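Local coordinates for PhnB-like domain-containing protein (Pseudomonas aeruginosa, PDB 1U69) that is of unknown function but belongs to the PhnB-like proteins of the glyoxalase clan and may take part in drug resistance, at residues Arg92-Ile97 and Trp118-Arg123. Numbering follows the deposited sequence.
Sequences RLWNAI and WQITPR
I120 and I97 meet tip to tip, with their CD1 methyls 3.6 Å apart. I120 points from the strand toward the helix and touches three of its residues. Its CD1 also lies 4.1 Å from CB of L93. CG1 of I120 is anti to its own carbonyl carbon (chi1 -51°), and it lies against the backbone of W94, 4.0 Å from W94 N, at the edge of the W94 ring. I97 crosses W118 at about a right angle. CD1 of I97 is 3.8 Å from both CB and CG of W118, and CG1 of I97 lies over one face of the indole, farther off. CG2 of I97 lies 4.0 Å from CD1 of W118, on the five-membered ring.

The W118 ring also stacks with F28 and meets Y24 edge-to-face. D112 accepts a hydrogen bond from its NE1, and E104 does the same for W94 NE1. Strand 117-122 lies between strands 78-84 and 109-111, parallel to the first and antiparallel to the second.

Segment 92-97 of helix 87-99 runs nearly antiparallel to segment 118-122 of the strand, at 165°, with the segment axes 8.8 Å apart. This is the helix-on-sheet layer of a βαβββ module, as in the glyoxalase fold. All five touching residues are buried and meet mostly through carbon, so shape and burial hold the helix on the sheet, while both indole N-H groups bond elsewhere.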
loop_
_atom_site.group_PDB
_atom_site.type_symbol
_atom_site.label_atom_id
_atom_site.label_comp_id
_atom_site.label_asym_id
_atom_site.label_seq_id
_atom_site.Cartn_x
_atom_site.Cartn_y
_atom_site.Cartn_z
ATOM N N ARG A 92 6.063 -11.361 -19.203
ATOM C CA ARG A 92 7.125 -10.376 -19.353
ATOM C C ARG A 92 8.015 -10.355 -18.124
ATOM O O ARG A 92 9.240 -10.328 -18.241
ATOM C CB ARG A 92 6.561 -8.976 -19.627
ATOM C CG ARG A 92 7.641 -7.967 -19.922
ATOM C CD ARG A 92 7.119 -6.542 -20.094
ATOM N NE ARG A 92 6.795 -5.836 -18.841
ATOM C CZ ARG A 92 7.696 -5.398 -17.951
ATOM N NH1 ARG A 92 9.005 -5.590 -18.140
ATOM N NH2 ARG A 92 7.280 -4.739 -16.867
ATOM N N LEU A 93 7.401 -10.378 -16.940
ATOM C CA LEU A 93 8.141 -10.247 -15.698
ATOM C C LEU A 93 8.890 -11.531 -15.371
ATOM O O LEU A 93 10.060 -11.499 -14.972
ATOM C CB LEU A 93 7.192 -9.833 -14.562
ATOM C CG LEU A 93 6.619 -8.408 -14.670
ATOM C CD1 LEU A 93 5.802 -8.077 -13.407
ATOM C CD2 LEU A 93 7.712 -7.389 -14.874
ATOM N N TRP A 94 8.221 -12.652 -15.542
ATOM C CA TRP A 94 8.846 -13.965 -15.348
ATOM C C TRP A 94 10.089 -14.110 -16.241
ATOM O O TRP A 94 11.179 -14.452 -15.781
ATOM C CB TRP A 94 7.827 -15.053 -15.668
ATOM C CG TRP A 94 8.388 -16.450 -15.713
ATOM C CD1 TRP A 94 8.972 -17.067 -16.779
ATOM C CD2 TRP A 94 8.411 -17.401 -14.644
ATOM N NE1 TRP A 94 9.355 -18.343 -16.448
ATOM C CE2 TRP A 94 9.027 -18.570 -15.132
ATOM C CE3 TRP A 94 7.969 -17.382 -13.317
ATOM C CZ2 TRP A 94 9.206 -19.709 -14.351
ATOM C CZ3 TRP A 94 8.169 -18.495 -12.540
ATOM C CH2 TRP A 94 8.765 -19.653 -13.057
ATOM N N ASN A 95 9.922 -13.808 -17.515
ATOM C CA ASN A 95 11.018 -13.938 -18.461
ATOM C C ASN A 95 12.161 -12.981 -18.149
ATOM O O ASN A 95 13.328 -13.341 -18.293
ATOM C CB ASN A 95 10.512 -13.717 -19.873
ATOM C CG ASN A 95 9.701 -14.885 -20.394
ATOM O OD1 ASN A 95 9.853 -16.030 -19.946
ATOM N ND2 ASN A 95 8.815 -14.598 -21.342
ATOM N N ALA A 96 11.835 -11.771 -17.710
ATOM C CA ALA A 96 12.865 -10.790 -17.376
ATOM C C ALA A 96 13.788 -11.277 -16.276
ATOM O O ALA A 96 15.011 -11.194 -16.409
ATOM C CB ALA A 96 12.227 -9.465 -16.988
ATOM N N ILE A 97 13.196 -11.816 -15.205
ATOM C CA ILE A 97 13.953 -12.284 -14.049
ATOM C C ILE A 97 14.767 -13.518 -14.432
ATOM O O ILE A 97 15.958 -13.626 -14.122
ATOM C CB ILE A 97 13.001 -12.574 -12.844
ATOM C CG1 ILE A 97 12.305 -11.281 -12.385
ATOM C CG2 ILE A 97 13.749 -13.214 -11.697
ATOM C CD1 ILE A 97 10.960 -11.513 -11.715
ATOM N N TRP A 118 11.607 -14.280 -6.451
ATOM C CA TRP A 118 10.430 -13.532 -6.868
ATOM C C TRP A 118 9.316 -14.523 -7.149
ATOM O O TRP A 118 9.587 -15.623 -7.611
ATOM C CB TRP A 118 10.728 -12.746 -8.154
ATOM C CG TRP A 118 11.755 -11.693 -7.976
ATOM C CD1 TRP A 118 13.104 -11.867 -7.951
ATOM C CD2 TRP A 118 11.527 -10.298 -7.765
ATOM N NE1 TRP A 118 13.734 -10.662 -7.747
ATOM C CE2 TRP A 118 12.788 -9.683 -7.629
ATOM C CE3 TRP A 118 10.379 -9.499 -7.685
ATOM C CZ2 TRP A 118 12.939 -8.315 -7.421
ATOM C CZ3 TRP A 118 10.533 -8.136 -7.466
ATOM C CH2 TRP A 118 11.803 -7.563 -7.329
ATOM N N GLN A 119 8.078 -14.132 -6.856
ATOM C CA GLN A 119 6.889 -14.857 -7.287
ATOM C C GLN A 119 6.121 -13.946 -8.240
ATOM O O GLN A 119 5.808 -12.813 -7.897
ATOM C CB GLN A 119 5.989 -15.203 -6.107
ATOM C CG GLN A 119 6.597 -16.145 -5.084
ATOM C CD GLN A 119 5.661 -16.312 -3.911
ATOM O OE1 GLN A 119 4.526 -16.755 -4.100
ATOM N NE2 GLN A 119 6.106 -15.936 -2.707
ATOM N N ILE A 120 5.855 -14.424 -9.453
ATOM C CA ILE A 120 5.051 -13.702 -10.409
ATOM C C ILE A 120 3.699 -14.399 -10.395
ATOM O O ILE A 120 3.535 -15.474 -10.970
ATOM C CB ILE A 120 5.693 -13.700 -11.818
ATOM C CG1 ILE A 120 7.171 -13.245 -11.758
ATOM C CG2 ILE A 120 4.864 -12.841 -12.757
ATOM C CD1 ILE A 120 7.423 -11.938 -11.097
ATOM N N THR A 121 2.772 -13.801 -9.651
ATOM C CA THR A 121 1.548 -14.457 -9.192
ATOM C C THR A 121 0.310 -13.724 -9.698
ATOM O O THR A 121 -0.063 -12.686 -9.168
ATOM C CB THR A 121 1.526 -14.479 -7.652
ATOM O OG1 THR A 121 2.720 -15.096 -7.162
ATOM C CG2 THR A 121 0.386 -15.343 -7.111
ATOM N N PRO A 122 -0.338 -14.254 -10.726
ATOM C CA PRO A 122 -1.571 -13.630 -11.214
ATOM C C PRO A 122 -2.599 -13.440 -10.097
ATOM O O PRO A 122 -2.780 -14.339 -9.284
ATOM C CB PRO A 122 -2.055 -14.632 -12.262
ATOM C CG PRO A 122 -0.819 -15.268 -12.740
ATOM C CD PRO A 122 0.044 -15.431 -11.522
ATOM N N ARG A 123 -3.246 -12.274 -10.028
ATOM C CA ARG A 123 -4.280 -12.063 -9.016
ATOM C C ARG A 123 -5.373 -13.146 -9.106
ATOM O O ARG A 123 -5.965 -13.518 -8.098
ATOM C CB ARG A 123 -4.909 -10.672 -9.156
ATOM C CG ARG A 123 -4.056 -9.558 -8.585
ATOM C CD ARG A 123 -4.856 -8.320 -8.104
ATOM N NE ARG A 123 -3.984 -7.256 -7.583
ATOM C CZ ARG A 123 -3.236 -6.472 -8.346
ATOM N NH1 ARG A 123 -3.237 -6.622 -9.664
ATOM N NH2 ARG A 123 -2.469 -5.542 -7.802
#